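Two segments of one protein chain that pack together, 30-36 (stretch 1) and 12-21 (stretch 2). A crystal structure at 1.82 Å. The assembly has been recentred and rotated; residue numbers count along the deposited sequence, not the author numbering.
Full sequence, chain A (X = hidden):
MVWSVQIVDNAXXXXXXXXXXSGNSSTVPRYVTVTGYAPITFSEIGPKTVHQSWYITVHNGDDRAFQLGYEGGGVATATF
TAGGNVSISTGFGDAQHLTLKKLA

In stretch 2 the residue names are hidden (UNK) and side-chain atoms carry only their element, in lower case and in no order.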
# COMPACT_ATOMS: atom_id res chain seq x y z
N ARG A 30 6.88 5.55 -1.99
CA ARG A 30 5.74 6.27 -1.43
C ARG A 30 4.45 5.57 -1.86
O ARG A 30 4.36 5.03 -2.97
CB ARG A 30 5.73 7.73 -1.92
CG ARG A 30 6.13 8.79 -0.89
CD ARG A 30 7.51 8.55 -0.29
NE ARG A 30 8.61 8.65 -1.25
CZ ARG A 30 9.14 9.80 -1.68
NH1 ARG A 30 8.61 10.96 -1.30
NH2 ARG A 30 10.16 9.80 -2.54
N TYR A 31 3.45 5.61 -0.99
CA TYR A 31 2.25 4.79 -1.18
C TYR A 31 1.06 5.71 -1.06
O TYR A 31 0.88 6.37 -0.02
CB TYR A 31 2.21 3.68 -0.11
CG TYR A 31 3.41 2.77 -0.16
CD1 TYR A 31 3.42 1.64 -0.99
CD2 TYR A 31 4.55 3.04 0.59
CE1 TYR A 31 4.52 0.80 -1.06
CE2 TYR A 31 5.68 2.20 0.52
CZ TYR A 31 5.65 1.08 -0.30
OH TYR A 31 6.74 0.25 -0.37
N VAL A 32 0.27 5.80 -2.13
CA VAL A 32 -0.99 6.54 -2.06
C VAL A 32 -2.11 5.53 -1.84
O VAL A 32 -2.32 4.63 -2.66
CB VAL A 32 -1.26 7.42 -3.31
CG1 VAL A 32 -2.63 8.09 -3.18
CG2 VAL A 32 -0.20 8.48 -3.42
N THR A 33 -2.81 5.70 -0.72
CA THR A 33 -3.81 4.74 -0.28
C THR A 33 -5.21 5.34 -0.36
O THR A 33 -5.39 6.51 -0.05
CB THR A 33 -3.53 4.26 1.17
OG1 THR A 33 -3.55 5.40 2.08
CG2 THR A 33 -2.18 3.50 1.24
N VAL A 34 -6.17 4.53 -0.79
CA VAL A 34 -7.58 4.94 -0.84
C VAL A 34 -8.37 3.76 -0.30
O VAL A 34 -8.28 2.64 -0.85
CB VAL A 34 -8.08 5.25 -2.30
CG1 VAL A 34 -9.55 5.72 -2.28
CG2 VAL A 34 -7.19 6.29 -2.98
N THR A 35 -9.12 3.99 0.77
CA THR A 35 -9.82 2.92 1.45
C THR A 35 -10.68 2.14 0.46
O THR A 35 -11.48 2.74 -0.29
CB THR A 35 -10.71 3.50 2.55
OG1 THR A 35 -9.89 4.08 3.56
CG2 THR A 35 -11.62 2.41 3.14
N GLY A 36 -10.48 0.81 0.45
CA GLY A 36 -11.27 -0.08 -0.39
C GLY A 36 -10.51 -0.50 -1.65
O GLY A 36 -10.92 -1.42 -2.35
N UNK A 12 -13.95 13.82 -3.63
CA UNK A 12 -14.70 13.80 -2.37
C UNK A 12 -14.28 12.62 -1.52
O UNK A 12 -15.10 12.03 -0.80
N UNK A 13 -13.00 12.24 -1.61
CA UNK A 13 -12.54 11.07 -0.90
C UNK A 13 -12.26 11.38 0.57
O UNK A 13 -12.38 10.49 1.41
c UNK A 13 -12.25 8.30 -2.51
c UNK A 13 -11.30 10.47 -1.59
c UNK A 13 -10.28 9.46 -3.64
c UNK A 13 -11.58 9.65 -2.85
N UNK A 14 -11.87 12.62 0.87
CA UNK A 14 -11.55 13.05 2.23
C UNK A 14 -10.51 12.18 2.92
O UNK A 14 -9.47 11.87 2.32
N UNK A 15 -10.82 11.74 4.14
CA UNK A 15 -9.87 10.97 4.95
C UNK A 15 -9.67 9.55 4.43
O UNK A 15 -8.83 8.82 4.96
c UNK A 15 -10.28 10.95 6.43
N UNK A 16 -10.42 9.16 3.40
CA UNK A 16 -10.18 7.87 2.74
C UNK A 16 -8.89 7.86 1.95
O UNK A 16 -8.34 6.78 1.66
c UNK A 16 -11.33 7.47 1.81
o UNK A 16 -12.54 6.47 3.62
c UNK A 16 -12.60 7.11 2.58
n UNK A 16 -13.76 7.51 2.05
N UNK A 17 -8.41 9.05 1.61
CA UNK A 17 -7.25 9.22 0.73
C UNK A 17 -6.07 9.74 1.54
O UNK A 17 -6.20 10.75 2.26
c UNK A 17 -6.40 10.75 -1.26
c UNK A 17 -7.57 10.18 -0.42
c UNK A 17 -5.67 9.63 -2.01
c UNK A 17 -6.89 11.83 -2.21
N UNK A 18 -4.94 9.04 1.46
CA UNK A 18 -3.73 9.49 2.16
C UNK A 18 -2.44 8.99 1.53
O UNK A 18 -2.39 7.92 0.93
c UNK A 18 -3.77 9.06 3.62
N UNK A 19 -1.38 9.76 1.73
CA UNK A 19 -0.02 9.37 1.32
C UNK A 19 0.78 8.91 2.55
O UNK A 19 0.77 9.59 3.59
c UNK A 19 2.72 11.86 0.01
c UNK A 19 2.16 10.45 0.30
c UNK A 19 0.67 10.56 0.68
c UNK A 19 2.38 9.52 -0.89
N UNK A 20 1.49 7.79 2.41
CA UNK A 20 2.44 7.27 3.41
C UNK A 20 3.77 6.83 2.75
O UNK A 20 3.75 6.10 1.74
c UNK A 20 -0.64 5.89 4.33
c UNK A 20 0.56 6.36 4.85
c UNK A 20 -1.87 6.96 6.11
c UNK A 20 -1.86 6.18 4.96
o UNK A 20 -3.06 7.30 6.73
c UNK A 20 1.87 6.07 4.16
c UNK A 20 0.52 7.15 6.00
c UNK A 20 -0.68 7.47 6.62
N UNK A 21 4.92 7.26 3.30
CA UNK A 21 5.07 8.34 4.27
C UNK A 21 4.90 9.68 3.52
O UNK A 21 5.29 9.78 2.33
c UNK A 21 6.21 6.65 2.94
c UNK A 21 6.51 8.15 4.78
c UNK A 21 7.23 7.56 3.60
O HOH W 1 -6.07 6.10 3.03
O HOH W 2 -11.13 5.00 5.70
O HOH W 3 6.58 11.78 0.89

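Position 12 has no side-chain atoms, sits at phi 67° and touches nothing on stretch 1; a positive phi favours the residue without a CB, Gly12. Position 13 carries four carbons forked at the second, and one tip lies against Val34: this shape is Leu13, with CD2 3.7 Å from Val34 CG1. Position 14 is again bare, at phi 54°, and is Gly14. Position 15 has a single carbon pointing away from stretch 1; Ala15 lies in a short 3-10 segment and does not join the contact.

At position 16 two carbons end in one oxygen and one nitrogen, the pattern of an amide, and this side chain lies near that of Thr35: it is Asn16. Its backbone O accepts from Thr35 N at 3.0 Å, while water 2 joins the side chains, its O 2.9 Å from Asn16 OD1 and 2.6 Å from Thr35 OG1.

Position 17 shows four carbons, forked at the second, reaching the two valines: Leu17, whose CD1 lies 3.6 Å from Val32 CG1 and 3.8 Å from Val34 CG2. One carbon stands at position 18, with its CB 4.0 Å from Thr33 OG1; it is Ala18. Its backbone is fully paired with Thr33, Ala18 N to Thr33 O at 3.0 Å and Thr33 N to Ala18 O at 2.8 Å.

Position 19 repeats the forked four-carbon pattern on the valine face, and Leu19 sets CD1 3.8 Å from both Val32 CG2 and Arg30 CG. Position 20 has one carbon, then a six-carbon ring bearing an oxygen, with Thr33 OG1 at the ring edge; this is Tyr20, its CE2 3.4 Å from Thr33 OG1. The backbone pairs with Tyr31, Tyr20 N to Tyr31 O at 2.9 Å and Tyr31 N to Tyr20 O at 2.8 Å. Three carbons at position 21 close onto the backbone N and lie near the Arg30 side chain, giving Pro21 after a cis peptide bond; its CD is 4.0 Å from Arg30 CD, and the O of water 3 lies 2.8 Å from Pro21 O and accepts from Arg30 NH1 at 3.1 Å.

The contact works by antiparallel alternation. Hydrogen-bonded pairs, Tyr31 with Tyr20 and Thr33 with Ala18, hold the strands together and send their side chains to one face. The intervening pairs, Val32 with Leu19 and Val34 with Leu17, come closer at CA and turn apolar side chains to the other face. There both leucines combine a t chi1 with a p chi2, bringing their ends nearer the partner strand. Backbone pairing sets the register, apolar packing fills the valine face, and waters join polar groups of the two stretches, such as Asn16 OD1 and Thr35 OG1.

Stretch 2 12-21: GLGANLALYP
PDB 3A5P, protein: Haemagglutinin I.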